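Local coordinates for protein inositol dehydrogenase (Lactobacillus casei, PDB 4MKX) that probably oxidises scyllo-inositol with NAD as cofactor, as a dehydrogenase of the Gfo/Idh/MocA family, at residues 112-117 against 331-336. Residues are numbered along the deposited sequence; the frame is centred on the assembly and turned at random.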
ATOM      1  N   PRO A 112     -13.656  27.584 -16.061  1.00 14.58           N
ATOM      2  CA  PRO A 112     -12.517  28.426 -16.429  1.00 13.69           C
ATOM      3  C   PRO A 112     -12.975  29.862 -16.323  1.00 13.45           C
ATOM      4  O   PRO A 112     -14.178  30.093 -16.189  1.00 16.33           O
ATOM      5  CB  PRO A 112     -12.294  28.085 -17.906  1.00 15.36           C
ATOM      6  CG  PRO A 112     -13.635  27.715 -18.412  1.00 18.14           C
ATOM      7  CD  PRO A 112     -14.363  27.063 -17.242  1.00 15.80           C
ATOM      8  N   ILE A 113     -12.055  30.811 -16.372  1.00 12.16           N
ATOM      9  CA  ILE A 113     -12.484  32.208 -16.290  1.00 12.20           C
ATOM     10  C   ILE A 113     -13.337  32.580 -17.501  1.00 16.38           C
ATOM     11  O   ILE A 113     -14.301  33.347 -17.395  1.00 15.28           O
ATOM     12  CB  ILE A 113     -11.277  33.162 -16.111  1.00 12.01           C
ATOM     13  CG1 ILE A 113     -11.744  34.573 -15.740  1.00 14.18           C
ATOM     14  CG2 ILE A 113     -10.358  33.179 -17.352  1.00 14.51           C
ATOM     15  CD1 ILE A 113     -10.621  35.451 -15.244  1.00 18.83           C
ATOM     16  N   GLY A 114     -12.988  32.012 -18.649  1.00 15.80           N
ATOM     17  CA  GLY A 114     -13.675  32.298 -19.892  1.00 15.65           C
ATOM     18  C   GLY A 114     -13.057  31.443 -20.980  1.00 16.08           C
ATOM     19  O   GLY A 114     -12.152  30.643 -20.703  1.00 15.85           O
ATOM     20  N   LEU A 115     -13.530  31.614 -22.211  1.00 14.90           N
ATOM     21  CA  LEU A 115     -13.136  30.735 -23.312  1.00 15.12           C
ATOM     22  C   LEU A 115     -12.362  31.440 -24.423  1.00 18.64           C
ATOM     23  O   LEU A 115     -11.650  30.799 -25.208  1.00 20.39           O
ATOM     24  CB  LEU A 115     -14.380  30.077 -23.903  1.00 16.65           C
ATOM     25  CG  LEU A 115     -15.219  29.345 -22.862  1.00 19.34           C
ATOM     26  CD1 LEU A 115     -16.538  28.908 -23.447  1.00 21.59           C
ATOM     27  CD2 LEU A 115     -14.450  28.158 -22.324  1.00 19.75           C
ATOM     28  N   ASP A 116     -12.521  32.753 -24.497  1.00 20.81           N
ATOM     29  CA  ASP A 116     -11.923  33.548 -25.566  1.00 21.82           C
ATOM     30  C   ASP A 116     -10.869  34.471 -24.983  1.00 21.28           C
ATOM     31  O   ASP A 116     -11.169  35.272 -24.105  1.00 20.60           O
ATOM     32  CB  ASP A 116     -13.003  34.376 -26.259  1.00 26.20           C
ATOM     33  CG  ASP A 116     -12.433  35.321 -27.298  1.00 22.99           C
ATOM     34  OD1 ASP A 116     -12.190  34.875 -28.438  1.00 32.40           O
ATOM     35  OD2 ASP A 116     -12.224  36.505 -26.970  1.00 27.60           O
ATOM     36  N   ILE A 117      -9.638  34.347 -25.472  1.00 19.91           N
ATOM     37  CA  ILE A 117      -8.504  35.120 -24.970  1.00 19.78           C
ATOM     38  C   ILE A 117      -8.753  36.639 -25.002  1.00 19.70           C
ATOM     39  O   ILE A 117      -8.447  37.341 -24.043  1.00 22.91           O
ATOM     40  CB  ILE A 117      -7.235  34.835 -25.788  1.00 24.33           C
ATOM     41  CG1 ILE A 117      -6.957  33.331 -25.855  1.00 31.15           C
ATOM     42  CG2 ILE A 117      -6.044  35.574 -25.194  1.00 25.25           C
ATOM     43  CD1 ILE A 117      -6.521  32.741 -24.539  1.00 28.42           C
ATOM     44  N   GLY A 331      -6.186  32.339 -14.324  1.00 14.35           N
ATOM     45  CA  GLY A 331      -7.283  31.944 -15.183  1.00 13.95           C
ATOM     46  C   GLY A 331      -6.965  32.020 -16.664  1.00 16.17           C
ATOM     47  O   GLY A 331      -7.249  31.082 -17.413  1.00 14.04           O
ATOM     48  N   LEU A 332      -6.416  33.153 -17.096  1.00 15.89           N
ATOM     49  CA  LEU A 332      -6.025  33.323 -18.494  1.00 15.59           C
ATOM     50  C   LEU A 332      -5.063  32.240 -18.960  1.00 15.96           C
ATOM     51  O   LEU A 332      -5.276  31.632 -20.015  1.00 14.72           O
ATOM     52  CB  LEU A 332      -5.380  34.692 -18.700  1.00 18.13           C
ATOM     53  CG  LEU A 332      -4.741  34.923 -20.076  1.00 19.36           C
ATOM     54  CD1 LEU A 332      -5.802  34.919 -21.164  1.00 17.43           C
ATOM     55  CD2 LEU A 332      -3.963  36.217 -20.070  1.00 25.03           C
ATOM     56  N   GLN A 333      -4.001  32.014 -18.192  1.00 13.50           N
ATOM     57  CA  GLN A 333      -2.998  31.026 -18.596  1.00 16.24           C
ATOM     58  C   GLN A 333      -3.560  29.615 -18.635  1.00 18.34           C
ATOM     59  O   GLN A 333      -3.171  28.813 -19.494  1.00 15.73           O
ATOM     60  CB  GLN A 333      -1.769  31.075 -17.699  1.00 16.50           C
ATOM     61  CG  GLN A 333      -0.995  32.389 -17.775  1.00 20.57           C
ATOM     62  CD  GLN A 333      -0.457  32.691 -19.164  1.00 26.96           C
ATOM     63  OE1 GLN A 333      -0.296  31.797 -19.999  1.00 27.01           O
ATOM     64  NE2 GLN A 333      -0.181  33.963 -19.419  1.00 29.39           N
ATOM     65  N   GLY A 334      -4.466  29.304 -17.715  1.00 16.20           N
ATOM     66  CA  GLY A 334      -5.109  28.000 -17.722  1.00 18.01           C
ATOM     67  C   GLY A 334      -5.891  27.784 -19.004  1.00 16.64           C
ATOM     68  O   GLY A 334      -5.818  26.733 -19.631  1.00 16.43           O
ATOM     69  N   THR A 335      -6.638  28.798 -19.419  1.00 13.72           N
ATOM     70  CA  THR A 335      -7.432  28.687 -20.630  1.00 12.93           C
ATOM     71  C   THR A 335      -6.526  28.633 -21.859  1.00 16.06           C
ATOM     72  O   THR A 335      -6.761  27.857 -22.786  1.00 16.09           O
ATOM     73  CB  THR A 335      -8.401  29.868 -20.746  1.00 13.46           C
ATOM     74  OG1 THR A 335      -9.522  29.616 -19.896  1.00 15.71           O
ATOM     75  CG2 THR A 335      -8.891  30.015 -22.160  1.00 16.89           C
ATOM     76  N   LYS A 336      -5.473  29.437 -21.842  1.00 13.95           N
ATOM     77  CA  LYS A 336      -4.561  29.499 -22.978  1.00 14.85           C
ATOM     78  C   LYS A 336      -3.893  28.151 -23.228  1.00 14.62           C
ATOM     79  O   LYS A 336      -3.865  27.680 -24.365  1.00 14.31           O
ATOM     80  CB  LYS A 336      -3.495  30.563 -22.748  1.00 18.12           C
ATOM     81  CG  LYS A 336      -2.557  30.748 -23.925  1.00 26.96           C
ATOM     82  CD  LYS A 336      -1.438  31.722 -23.590  1.00 31.48           C
ATOM     83  CE  LYS A 336      -1.987  33.111 -23.410  1.00 32.22           C
ATOM     84  NZ  LYS A 336      -2.889  33.444 -24.545  1.00 40.39           N
TER
HETATM   85  O   HOH W   1      -9.444  29.581 -16.980  1.00 12.84           O
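Thr335 reaches from helix 328-347 to the backbone of Gly114, joining the helix to the loop that follows strand 106-109 of the NAD-binding Rossmann fold; a cis peptide bond precedes Pro112 in this loop. The Thr335 hydroxyl donates to Gly114 O over 2.9 Å between OG1 and O, approaching close to the carbonyl axis (C=O...OG1 160°). The same OG1 accepts a hydrogen bond from a water at 2.9 Å, which also donates to Gly331 O, one turn back, and takes the N-H of Ile113, so one water bridges one loop N-H to two oxygens of the helix. Pro112 CB lies against the hydroxyl, while Thr335 CG2, anti to the backbone N, turns toward the carbonyl oxygens of Gly114 and Leu115. A valine at Thr335 would probably leave Gly114 O without its hydroxyl donor and rob the water of one of its three anchors. Beside this polar cluster, Ile113 lays CG2 on the peptide of Gly331, 3.7 Å from Gly331 C, where the helix carries no side chain. Ile120 of helix 117-128 touches Ile113, Leu332 and Thr335. Asp116 caps the start of that helix, its OD2 accepting from Ala119 N. At the far end of the contact, Ile117 crosses both Leu332 and Lys336 at about a right angle, and its CD1 meets Leu332 CD1 at 4.1 Å. The Lys336 chain, bent at chi3 and chi4 (-68° and -48°), curls back until NZ lies 3.7 Å from Ile117 CD1.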